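Local coordinates for protein Sam-dependent methyltransferases (Streptomyces davawensis jcm 4913, PDB 4D7K) that catalyses the two S-adenosyl methionine-dependent N-methylations that turn 8-amino-8-demethyl-D-riboflavin, by way of the monomethyl intermediate, into the antibiotic roseoflavin, at the interface of chains A and B. Sequence-based numbering; all coordinates share one arbitrary frame. Chains: chain A/B, Sam-dependent methyltransferases.

Four patches of the two-fold symmetric homodimer interface share a few helices. Contact 3 lies on the two-fold, where helices 13-35 and 111-118 of both chains meet; contact 4, about 14 Å away between C-alpha centres, uses helix 13-35 again and sets helix 60-72 of chain A against helix 293-305 of chain B. Contact 1, about 32 Å from contact 4, pairs the same two helices with chains exchanged. Contact 2 lies about 36 Å from contact 1 and about 18 Å from contact 4, again between C-alpha centres, and shares helices 60-72 and 120-126 with contact 1. Each dimerisation domain thus touches the partner's catalytic domain.

Contact 1: the interface of chains A and B. Residues chain A 123, 127-129, 302-303, 306, 308; chain B 62, 65.
Helix 60-72 of the O-methyltransferase dimerisation domain in chain B sends two arginines toward the catalytic domain of chain A, one to each flank of A:Leu303 near the C-terminal end of helix 293-305. B:Arg62 leaves its helix with CG anti to the carbonyl carbon (chi1 -73°) and runs extended from CG to NE. Its terminal NH1 donates to the backbone carbonyl A:Leu303 O at 3.1 Å; the bond is nearly straight, 163° at H, and lies on a lone pair in the carbonyl plane and close to the guanidinium plane. The same nitrogen is 3.0 Å from the hydroxyl A:Ser123 OG, a distance that suits a second hydrogen bond. That hydroxyl in turn donates to A:Val128 O at 2.6 Å, from above the carbonyl plane, so it is positioned to accept from the arginine. Farther back, B:Arg62 CD packs on A:Gly127 CA at 3.7 Å. B:Arg65, bent at chi3 (58°), slides past A:Leu303 in the opposite direction: its guanidinium has A:Leu303 CG 4.2 Å above the centre of one face, while A:Met302 CB lies at its edge. The pair clasps a helix end, whose carbonyls probably welcome positive charge, and ties one subunit's dimerisation domain to the other's catalytic domain.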
loop_
_atom_site.group_PDB
_atom_site.type_symbol
_atom_site.label_atom_id
_atom_site.label_comp_id
_atom_site.label_asym_id
_atom_site.label_seq_id
_atom_site.Cartn_x
_atom_site.Cartn_y
_atom_site.Cartn_z
ATOM N N SER A 123 -10.168 13.913 9.059
ATOM C CA SER A 123 -11.524 13.373 8.983
ATOM C C SER A 123 -11.982 12.796 10.327
ATOM O O SER A 123 -13.099 13.059 10.777
ATOM C CB SER A 123 -11.608 12.300 7.894
ATOM O OG SER A 123 -12.892 11.699 7.867
ATOM N N GLY A 127 -14.956 14.897 11.651
ATOM C CA GLY A 127 -16.242 14.235 11.533
ATOM C C GLY A 127 -16.733 14.268 10.101
ATOM O O GLY A 127 -17.735 13.644 9.758
ATOM N N VAL A 128 -16.015 15.010 9.264
ATOM C CA VAL A 128 -16.324 15.096 7.844
ATOM C C VAL A 128 -15.589 13.997 7.075
ATOM O O VAL A 128 -14.421 13.719 7.357
ATOM C CB VAL A 128 -15.944 16.483 7.280
ATOM C CG1 VAL A 128 -16.212 16.555 5.784
ATOM C CG2 VAL A 128 -16.704 17.580 8.021
ATOM N N PRO A 129 -16.284 13.336 6.133
ATOM C CA PRO A 129 -15.613 12.400 5.223
ATOM C C PRO A 129 -14.373 13.042 4.613
ATOM O O PRO A 129 -14.422 14.208 4.213
ATOM C CB PRO A 129 -16.677 12.108 4.154
ATOM C CG PRO A 129 -17.933 12.866 4.588
ATOM C CD PRO A 129 -17.747 13.269 6.010
ATOM N N MET A 302 -15.404 3.679 3.446
ATOM C CA MET A 302 -16.607 4.426 3.791
ATOM C C MET A 302 -16.248 5.699 4.538
ATOM O O MET A 302 -16.856 6.743 4.330
ATOM C CB MET A 302 -17.541 3.565 4.641
ATOM C CG MET A 302 -17.867 2.224 4.018
ATOM S SD MET A 302 -19.273 2.339 2.906
ATOM C CE MET A 302 -20.574 2.653 4.103
ATOM N N LEU A 303 -15.247 5.601 5.404
ATOM C CA LEU A 303 -14.820 6.725 6.229
ATOM C C LEU A 303 -14.146 7.809 5.392
ATOM O O LEU A 303 -14.302 8.998 5.656
ATOM C CB LEU A 303 -13.869 6.230 7.320
ATOM C CG LEU A 303 -13.776 7.010 8.628
ATOM C CD1 LEU A 303 -13.324 6.079 9.731
ATOM C CD2 LEU A 303 -12.808 8.166 8.490
ATOM N N VAL A 306 -17.205 8.407 1.483
ATOM C CA VAL A 306 -18.600 8.815 1.585
ATOM C C VAL A 306 -19.034 9.172 3.004
ATOM O O VAL A 306 -18.281 9.003 3.963
ATOM C CB VAL A 306 -19.526 7.719 1.050
ATOM C CG1 VAL A 306 -19.231 7.462 -0.417
ATOM C CG2 VAL A 306 -19.353 6.454 1.860
ATOM N N GLY A 308 -22.064 8.066 4.292
ATOM C CA GLY A 308 -22.864 6.968 4.802
ATOM C C GLY A 308 -22.089 6.028 5.707
ATOM O O GLY A 308 -20.855 6.031 5.717
ATOM N N ARG B 62 -16.178 8.245 14.785
ATOM C CA ARG B 62 -15.250 7.986 13.692
ATOM C C ARG B 62 -13.890 7.507 14.193
ATOM O O ARG B 62 -13.154 6.842 13.457
ATOM C CB ARG B 62 -15.093 9.232 12.823
ATOM C CG ARG B 62 -16.316 9.490 11.961
ATOM C CD ARG B 62 -16.110 10.610 10.960
ATOM N NE ARG B 62 -17.032 10.476 9.836
ATOM C CZ ARG B 62 -16.653 10.227 8.588
ATOM N NH1 ARG B 62 -15.366 10.108 8.298
ATOM N NH2 ARG B 62 -17.559 10.112 7.627
ATOM N N ARG B 65 -14.170 3.746 14.580
ATOM C CA ARG B 65 -14.095 3.045 13.302
ATOM C C ARG B 65 -12.648 2.893 12.834
ATOM O O ARG B 65 -12.277 1.878 12.239
ATOM C CB ARG B 65 -14.933 3.777 12.256
ATOM C CG ARG B 65 -16.421 3.775 12.576
ATOM C CD ARG B 65 -17.187 4.723 11.678
ATOM N NE ARG B 65 -17.015 4.385 10.270
ATOM C CZ ARG B 65 -17.582 5.046 9.266
ATOM N NH1 ARG B 65 -18.365 6.087 9.512
ATOM N NH2 ARG B 65 -17.364 4.664 8.016
#

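Contact 2: the interface of chains A and B. Residues chain A 36, 56-59, 63; chain B 121, 124-125.
B:Arg125, on helix 120-126, crosses from chain B onto chain A's mainly helical dimerisation domain, characteristic of the cation-independent O-methyltransferase family. Its CG is anti to the carbonyl carbon (chi1 -74°), and the chain then stays extended to NE, so successive atoms meet successive residues of the other subunit. CB faces the backbone carbonyl A:Gly57 O at 3.9 Å. CG stays beside that oxygen and also comes within 3.8 Å of the hydroxyl A:Ser58 OG, which is hydrogen-bonded within its own chain to A:Thr56 OG1. NE has A:Thr56 O 3.6 Å away, too long to count as a hydrogen bond to that carbonyl, and the methyl A:Leu36 CD2 at a similar distance in a nearly perpendicular direction. At the tip, NH2 reaches A:Leu36 CD2 at 3.5 Å, the two side chains pointing toward each other end to end. B:Val121 CG1 covers one guanidinium face from 3.7 Å above the plane, offset toward the rim, and thereby backs the arginine from its own helix. Next to it, B:Val124 turns CG1 anti to the backbone N (chi1 167°) and sets this methyl against A:Ser58 CB and A:Leu63 CA. The carbonyl B:Val124 O accepts from the amide A:Asp59 N at 3.0 Å, in the carbonyl plane with 144° at H.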
loop_
_atom_site.group_PDB
_atom_site.type_symbol
_atom_site.label_atom_id
_atom_site.label_comp_id
_atom_site.label_asym_id
_atom_site.label_seq_id
_atom_site.Cartn_x
_atom_site.Cartn_y
_atom_site.Cartn_z
ATOM N N LEU A 36 0.152 4.182 -17.893
ATOM C CA LEU A 36 0.924 4.307 -19.116
ATOM C C LEU A 36 0.413 3.339 -20.178
ATOM O O LEU A 36 0.935 3.297 -21.291
ATOM C CB LEU A 36 2.404 4.063 -18.836
ATOM C CG LEU A 36 3.110 5.206 -18.112
ATOM C CD1 LEU A 36 4.452 4.737 -17.595
ATOM C CD2 LEU A 36 3.282 6.380 -19.059
ATOM N N THR A 56 5.320 5.614 -25.254
ATOM C CA THR A 56 4.805 6.319 -24.081
ATOM C C THR A 56 5.369 7.737 -23.965
ATOM O O THR A 56 4.895 8.543 -23.162
ATOM C CB THR A 56 5.118 5.545 -22.779
ATOM O OG1 THR A 56 6.532 5.375 -22.648
ATOM C CG2 THR A 56 4.454 4.171 -22.788
ATOM N N GLY A 57 6.376 8.047 -24.772
ATOM C CA GLY A 57 7.029 9.340 -24.681
ATOM C C GLY A 57 7.835 9.451 -23.399
ATOM O O GLY A 57 7.843 10.491 -22.743
ATOM N N SER A 58 8.518 8.368 -23.044
ATOM C CA SER A 58 9.255 8.293 -21.788
ATOM C C SER A 58 10.765 8.313 -21.982
ATOM O O SER A 58 11.274 7.939 -23.037
ATOM C CB SER A 58 8.873 7.020 -21.027
ATOM O OG SER A 58 7.483 6.980 -20.765
ATOM N N ASP A 59 11.477 8.747 -20.949
ATOM C CA ASP A 59 12.915 8.557 -20.896
ATOM C C ASP A 59 13.186 7.058 -20.808
ATOM O O ASP A 59 12.668 6.393 -19.912
ATOM C CB ASP A 59 13.521 9.296 -19.700
ATOM C CG ASP A 59 14.997 8.995 -19.513
ATOM O OD1 ASP A 59 15.827 9.587 -20.237
ATOM O OD2 ASP A 59 15.329 8.170 -18.635
ATOM N N LEU A 63 12.290 4.432 -17.666
ATOM C CA LEU A 63 11.205 3.510 -17.991
ATOM C C LEU A 63 11.636 2.083 -17.701
ATOM O O LEU A 63 10.872 1.295 -17.142
ATOM C CB LEU A 63 10.778 3.637 -19.455
ATOM C CG LEU A 63 9.678 2.656 -19.880
ATOM C CD1 LEU A 63 8.376 2.938 -19.135
ATOM C CD2 LEU A 63 9.452 2.689 -21.382
ATOM N N VAL B 121 4.657 8.711 -12.892
ATOM C CA VAL B 121 4.478 8.703 -14.339
ATOM C C VAL B 121 5.220 9.859 -15.009
ATOM O O VAL B 121 5.935 9.661 -15.995
ATOM C CB VAL B 121 2.988 8.774 -14.712
ATOM C CG1 VAL B 121 2.823 8.966 -16.208
ATOM C CG2 VAL B 121 2.264 7.527 -14.253
ATOM N N VAL B 124 9.038 9.419 -14.968
ATOM C CA VAL B 124 9.534 8.521 -16.007
ATOM C C VAL B 124 9.571 9.237 -17.360
ATOM O O VAL B 124 10.514 9.069 -18.138
ATOM C CB VAL B 124 8.669 7.237 -16.092
ATOM C CG1 VAL B 124 8.977 6.449 -17.349
ATOM C CG2 VAL B 124 8.894 6.373 -14.859
ATOM N N ARG B 125 8.564 10.068 -17.617
ATOM C CA ARG B 125 8.466 10.805 -18.877
ATOM C C ARG B 125 9.459 11.961 -18.993
ATOM O O ARG B 125 9.859 12.330 -20.096
ATOM C CB ARG B 125 7.043 11.340 -19.063
ATOM C CG ARG B 125 6.032 10.270 -19.444
ATOM C CD ARG B 125 4.617 10.823 -19.471
ATOM N NE ARG B 125 3.670 9.861 -20.026
ATOM C CZ ARG B 125 2.350 9.961 -19.906
ATOM N NH1 ARG B 125 1.818 10.979 -19.241
ATOM N NH2 ARG B 125 1.563 9.040 -20.446
#

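Contact 3: the interface of chains A and B. Residues chain A 24, 28, 108, 114; chain B 24, 27-28, 108, 114.
Both copies of Leu24 hold CG anti to the backbone N (chi1 near 180°), and with chi2 near 50° in each this carries their CD1 methyls inward to the two-fold axis of this O-methyltransferase dimer. There A:Leu24 CD1 meets B:Leu24 CD1 at 3.6 Å, the two side chains crossing at about a right angle. The patch is held by carbon packing, with no nitrogen or oxygen of one side within bonding distance of the other. The other branches spread outward: B:Leu24 CD2 packs against the backbone carbonyl A:Phe108 O at 3.8 Å, with the twin contact on the opposite side. One helical turn along helix 13-35, A:Phe28 and B:Phe28 have CG anti to the carbonyl carbon instead, so each ring leans toward helix 111-118 of the partner. The para carbon does the touching: A:Phe28 CZ lies 3.7 Å from B:Leu114 CD1. In the reciprocal pair, A:Leu114 CD1 comes to the edge of the B:Phe28 ring, in its plane, 3.7 Å from B:Phe28 CZ. Leucine and ring cross nearly at right angles in both cases. The two Leu114 side chains also meet each other obliquely, with A:Leu114 CD2 3.8 Å from B:Leu114 CG.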
loop_
_atom_site.group_PDB
_atom_site.type_symbol
_atom_site.label_atom_id
_atom_site.label_comp_id
_atom_site.label_asym_id
_atom_site.label_seq_id
_atom_site.Cartn_x
_atom_site.Cartn_y
_atom_site.Cartn_z
ATOM N N LEU A 24 3.284 -1.188 -0.489
ATOM C CA LEU A 24 2.893 0.177 -0.794
ATOM C C LEU A 24 3.598 0.646 -2.071
ATOM O O LEU A 24 2.962 1.177 -2.977
ATOM C CB LEU A 24 3.215 1.097 0.387
ATOM C CG LEU A 24 2.933 2.589 0.250
ATOM C CD1 LEU A 24 1.522 2.840 -0.239
ATOM C CD2 LEU A 24 3.153 3.262 1.587
ATOM N N PHE A 28 2.078 1.507 -6.128
ATOM C CA PHE A 28 2.394 2.658 -6.958
ATOM C C PHE A 28 2.946 2.225 -8.303
ATOM O O PHE A 28 2.665 2.853 -9.325
ATOM C CB PHE A 28 3.393 3.577 -6.256
ATOM C CG PHE A 28 2.766 4.479 -5.235
ATOM C CD1 PHE A 28 1.935 5.514 -5.629
ATOM C CD2 PHE A 28 3.013 4.297 -3.885
ATOM C CE1 PHE A 28 1.354 6.351 -4.690
ATOM C CE2 PHE A 28 2.443 5.132 -2.940
ATOM C CZ PHE A 28 1.611 6.161 -3.341
ATOM N N PHE A 108 -7.858 3.842 -6.606
ATOM C CA PHE A 108 -7.453 4.117 -5.229
ATOM C C PHE A 108 -6.046 4.698 -5.127
ATOM O O PHE A 108 -5.553 4.955 -4.028
ATOM C CB PHE A 108 -7.563 2.841 -4.386
ATOM C CG PHE A 108 -8.972 2.358 -4.230
ATOM C CD1 PHE A 108 -9.799 2.898 -3.258
ATOM C CD2 PHE A 108 -9.487 1.401 -5.086
ATOM C CE1 PHE A 108 -11.105 2.475 -3.126
ATOM C CE2 PHE A 108 -10.794 0.973 -4.961
ATOM C CZ PHE A 108 -11.604 1.509 -3.978
ATOM N N LEU A 114 -6.002 9.410 -3.492
ATOM C CA LEU A 114 -4.905 9.141 -2.575
ATOM C C LEU A 114 -4.797 10.236 -1.514
ATOM O O LEU A 114 -4.514 9.960 -0.348
ATOM C CB LEU A 114 -3.595 9.021 -3.350
ATOM C CG LEU A 114 -2.461 8.215 -2.728
ATOM C CD1 LEU A 114 -2.828 6.738 -2.646
ATOM C CD2 LEU A 114 -1.201 8.415 -3.547
ATOM N N LEU B 24 -2.856 -1.494 0.818
ATOM C CA LEU B 24 -2.792 -0.048 0.639
ATOM C C LEU B 24 -3.609 0.674 1.720
ATOM O O LEU B 24 -3.160 1.668 2.291
ATOM C CB LEU B 24 -3.290 0.325 -0.763
ATOM C CG LEU B 24 -3.326 1.798 -1.153
ATOM C CD1 LEU B 24 -1.974 2.424 -0.916
ATOM C CD2 LEU B 24 -3.753 1.962 -2.614
ATOM N N ALA B 27 -1.998 0.311 5.157
ATOM C CA ALA B 27 -0.886 1.245 5.232
ATOM C C ALA B 27 -1.347 2.625 5.708
ATOM O O ALA B 27 -0.693 3.247 6.547
ATOM C CB ALA B 27 -0.193 1.351 3.886
ATOM N N PHE B 28 -2.475 3.097 5.184
ATOM C CA PHE B 28 -3.044 4.371 5.634
ATOM C C PHE B 28 -3.534 4.288 7.071
ATOM O O PHE B 28 -3.409 5.246 7.837
ATOM C CB PHE B 28 -4.196 4.806 4.727
ATOM C CG PHE B 28 -3.746 5.392 3.429
ATOM C CD1 PHE B 28 -3.165 6.650 3.394
ATOM C CD2 PHE B 28 -3.894 4.690 2.246
ATOM C CE1 PHE B 28 -2.742 7.196 2.199
ATOM C CE2 PHE B 28 -3.474 5.229 1.046
ATOM C CZ PHE B 28 -2.896 6.485 1.021
ATOM N N PHE B 108 6.730 7.320 4.590
ATOM C CA PHE B 108 6.338 6.994 3.219
ATOM C C PHE B 108 4.850 7.200 2.936
ATOM O O PHE B 108 4.416 7.083 1.791
ATOM C CB PHE B 108 6.745 5.550 2.890
ATOM C CG PHE B 108 8.229 5.372 2.761
ATOM C CD1 PHE B 108 9.004 5.089 3.876
ATOM C CD2 PHE B 108 8.858 5.531 1.533
ATOM C CE1 PHE B 108 10.380 4.950 3.766
ATOM C CE2 PHE B 108 10.231 5.388 1.414
ATOM C CZ PHE B 108 10.995 5.098 2.531
ATOM N N LEU B 114 3.929 11.068 -0.331
ATOM C CA LEU B 114 2.977 10.256 -1.077
ATOM C C LEU B 114 2.630 10.892 -2.419
ATOM O O LEU B 114 2.312 10.196 -3.382
ATOM C CB LEU B 114 1.712 10.051 -0.247
ATOM C CG LEU B 114 0.932 8.749 -0.404
ATOM C CD1 LEU B 114 1.759 7.554 0.036
ATOM C CD2 LEU B 114 -0.336 8.843 0.410
#

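Contact 4: the interface of chains A and B. Residues chain A 22, 25-26, 68-69, 71-73; chain B 16, 20, 293-294, 296-297.
Helical backbone at A:Ala69 and A:Gly72 (phi -56°, psi -35° at the glycine), on helix 60-72, lies against B:Lys296 and B:Val297 of helix 293-305, which are helical too. The small residues allow a close approach: A:Ala69 CB is 3.4 Å from the backbone oxygen B:Lys296 O, and A:Gly72 CA sits next to the B:Glu293 carboxylate. B:Val297, with CG1 anti to the backbone N (chi1 174°), divides its branches. CG1 meets A:Val26 CG2, whereas CG2 faces the carbonyl A:Ala69 O. B:Lys296 extends beyond CG and crosses A:Arg68 at about a right angle, CD resting 3.7 Å from A:Arg68 CG. Its ammonium NZ forms a salt bridge within its chain to B:Glu293 OE2 at 3.1 Å, on the syn lone pair; the carboxylate probably offsets the lysine's charge and eases repulsion from A:Arg68, whose NE is 6.3 Å from B:Lys296 NZ. B:Glu293 OE1 lies 2.7 Å from water 1, which is also hydrogen-bonded to A:Ala71 O, bridging the chains. On helix 13-35, A:Val26 CG1 lies over the face of the B:Tyr20 ring, 3.7 Å from its centroid. B:Arg16 NH2 donates to the phenol oxygen B:Tyr20 OH at 3.1 Å, nearly in the guanidinium plane, and helps to fix that ring. The patch joins helix 60-72 of chain A's dimerisation domain to helix 293-305 of chain B's catalytic domain, and packs the two helices 13-35 together.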
loop_
_atom_site.group_PDB
_atom_site.type_symbol
_atom_site.label_atom_id
_atom_site.label_comp_id
_atom_site.label_asym_id
_atom_site.label_seq_id
_atom_site.Cartn_x
_atom_site.Cartn_y
_atom_site.Cartn_z
ATOM N N VAL A 22 6.763 -2.313 1.614
ATOM C CA VAL A 22 7.077 -2.825 0.287
ATOM C C VAL A 22 5.847 -2.881 -0.622
ATOM O O VAL A 22 5.897 -2.449 -1.774
ATOM C CB VAL A 22 7.705 -4.228 0.380
ATOM C CG1 VAL A 22 7.852 -4.853 -1.001
ATOM C CG2 VAL A 22 9.048 -4.159 1.102
ATOM N N LYS A 25 4.908 0.428 -2.146
ATOM C CA LYS A 25 5.670 0.732 -3.353
ATOM C C LYS A 25 5.168 -0.056 -4.566
ATOM O O LYS A 25 5.129 0.459 -5.681
ATOM C CB LYS A 25 7.154 0.434 -3.136
ATOM C CG LYS A 25 7.794 1.179 -1.980
ATOM C CD LYS A 25 9.180 0.606 -1.695
ATOM C CE LYS A 25 9.633 0.898 -0.274
ATOM N NZ LYS A 25 9.686 2.359 -0.001
ATOM N N VAL A 26 4.798 -1.313 -4.348
ATOM C CA VAL A 26 4.271 -2.132 -5.429
ATOM C C VAL A 26 2.968 -1.539 -5.971
ATOM O O VAL A 26 2.748 -1.507 -7.185
ATOM C CB VAL A 26 4.042 -3.592 -4.973
ATOM C CG1 VAL A 26 3.272 -4.371 -6.026
ATOM C CG2 VAL A 26 5.379 -4.277 -4.668
ATOM N N ARG A 68 11.391 -2.856 -14.911
ATOM C CA ARG A 68 12.096 -3.872 -14.142
ATOM C C ARG A 68 11.463 -4.052 -12.754
ATOM O O ARG A 68 11.415 -5.165 -12.226
ATOM C CB ARG A 68 13.571 -3.495 -14.036
ATOM C CG ARG A 68 14.435 -4.457 -13.275
ATOM C CD ARG A 68 15.846 -3.918 -13.213
ATOM N NE ARG A 68 16.442 -3.783 -14.540
ATOM C CZ ARG A 68 17.269 -2.803 -14.888
ATOM N NH1 ARG A 68 17.586 -1.859 -14.010
ATOM N NH2 ARG A 68 17.773 -2.760 -16.112
ATOM N N ALA A 69 10.953 -2.962 -12.179
ATOM C CA ALA A 69 10.287 -3.025 -10.876
ATOM C C ALA A 69 8.976 -3.791 -10.988
ATOM O O ALA A 69 8.644 -4.606 -10.130
ATOM C CB ALA A 69 10.047 -1.615 -10.316
ATOM N N ALA A 71 8.461 -6.077 -13.076
ATOM C CA ALA A 71 8.885 -7.465 -13.215
ATOM C C ALA A 71 9.141 -8.090 -11.838
ATOM O O ALA A 71 8.696 -9.208 -11.559
ATOM C CB ALA A 71 10.130 -7.557 -14.093
ATOM N N GLY A 72 9.850 -7.362 -10.979
ATOM C CA GLY A 72 10.106 -7.810 -9.620
ATOM C C GLY A 72 8.833 -8.118 -8.852
ATOM O O GLY A 72 8.791 -9.040 -8.035
ATOM N N ALA A 73 7.785 -7.350 -9.130
ATOM C CA ALA A 73 6.499 -7.530 -8.468
ATOM C C ALA A 73 5.628 -8.565 -9.174
ATOM O O ALA A 73 4.467 -8.742 -8.811
ATOM C CB ALA A 73 5.770 -6.204 -8.383
ATOM N N ARG B 16 -3.847 -11.736 -5.631
ATOM C CA ARG B 16 -2.702 -10.892 -5.316
ATOM C C ARG B 16 -3.013 -9.409 -5.556
ATOM O O ARG B 16 -2.642 -8.557 -4.758
ATOM C CB ARG B 16 -1.483 -11.324 -6.133
ATOM C CG ARG B 16 -0.908 -12.671 -5.719
ATOM C CD ARG B 16 0.443 -12.900 -6.368
ATOM N NE ARG B 16 1.311 -11.739 -6.193
ATOM C CZ ARG B 16 2.518 -11.618 -6.733
ATOM N NH1 ARG B 16 3.010 -12.594 -7.486
ATOM N NH2 ARG B 16 3.233 -10.519 -6.521
ATOM N N TYR B 20 -3.188 -6.369 -2.714
ATOM C CA TYR B 20 -2.438 -5.114 -2.772
ATOM C C TYR B 20 -3.349 -3.921 -2.505
ATOM O O TYR B 20 -2.934 -2.943 -1.887
ATOM C CB TYR B 20 -1.745 -4.940 -4.126
ATOM C CG TYR B 20 -0.491 -5.761 -4.275
ATOM C CD1 TYR B 20 0.553 -5.630 -3.372
ATOM C CD2 TYR B 20 -0.346 -6.662 -5.321
ATOM C CE1 TYR B 20 1.704 -6.379 -3.500
ATOM C CE2 TYR B 20 0.805 -7.417 -5.460
ATOM C CZ TYR B 20 1.825 -7.270 -4.549
ATOM O OH TYR B 20 2.970 -8.016 -4.682
ATOM N N GLU B 293 14.375 -9.952 -6.851
ATOM C CA GLU B 293 13.138 -9.289 -7.250
ATOM C C GLU B 293 12.787 -8.126 -6.321
ATOM O O GLU B 293 12.302 -7.085 -6.768
ATOM C CB GLU B 293 11.989 -10.298 -7.293
ATOM C CG GLU B 293 12.260 -11.503 -8.195
ATOM C CD GLU B 293 12.793 -11.108 -9.567
ATOM O OE1 GLU B 293 12.005 -10.613 -10.404
ATOM O OE2 GLU B 293 14.006 -11.289 -9.806
ATOM N N LEU B 294 13.035 -8.305 -5.029
ATOM C CA LEU B 294 12.769 -7.255 -4.052
ATOM C C LEU B 294 13.629 -6.029 -4.332
ATOM O O LEU B 294 13.173 -4.898 -4.191
ATOM C CB LEU B 294 13.015 -7.768 -2.630
ATOM C CG LEU B 294 12.814 -6.763 -1.494
ATOM C CD1 LEU B 294 11.418 -6.163 -1.526
ATOM C CD2 LEU B 294 13.082 -7.423 -0.152
ATOM N N LYS B 296 14.697 -4.966 -7.220
ATOM C CA LYS B 296 14.181 -4.259 -8.384
ATOM C C LYS B 296 13.015 -3.352 -7.995
ATOM O O LYS B 296 12.864 -2.256 -8.536
ATOM C CB LYS B 296 13.745 -5.256 -9.465
ATOM C CG LYS B 296 14.852 -6.200 -9.929
ATOM C CD LYS B 296 14.310 -7.259 -10.874
ATOM C CE LYS B 296 15.402 -8.211 -11.315
ATOM N NZ LYS B 296 14.850 -9.369 -12.069
ATOM N N VAL B 297 12.199 -3.812 -7.050
ATOM C CA VAL B 297 11.092 -3.018 -6.528
ATOM C C VAL B 297 11.586 -1.818 -5.725
ATOM O O VAL B 297 11.066 -0.713 -5.869
ATOM C CB VAL B 297 10.167 -3.867 -5.632
ATOM C CG1 VAL B 297 9.110 -2.992 -4.979
ATOM C CG2 VAL B 297 9.523 -4.979 -6.443
HETATM O O HOH W 1 9.879 -11.537 -11.757
#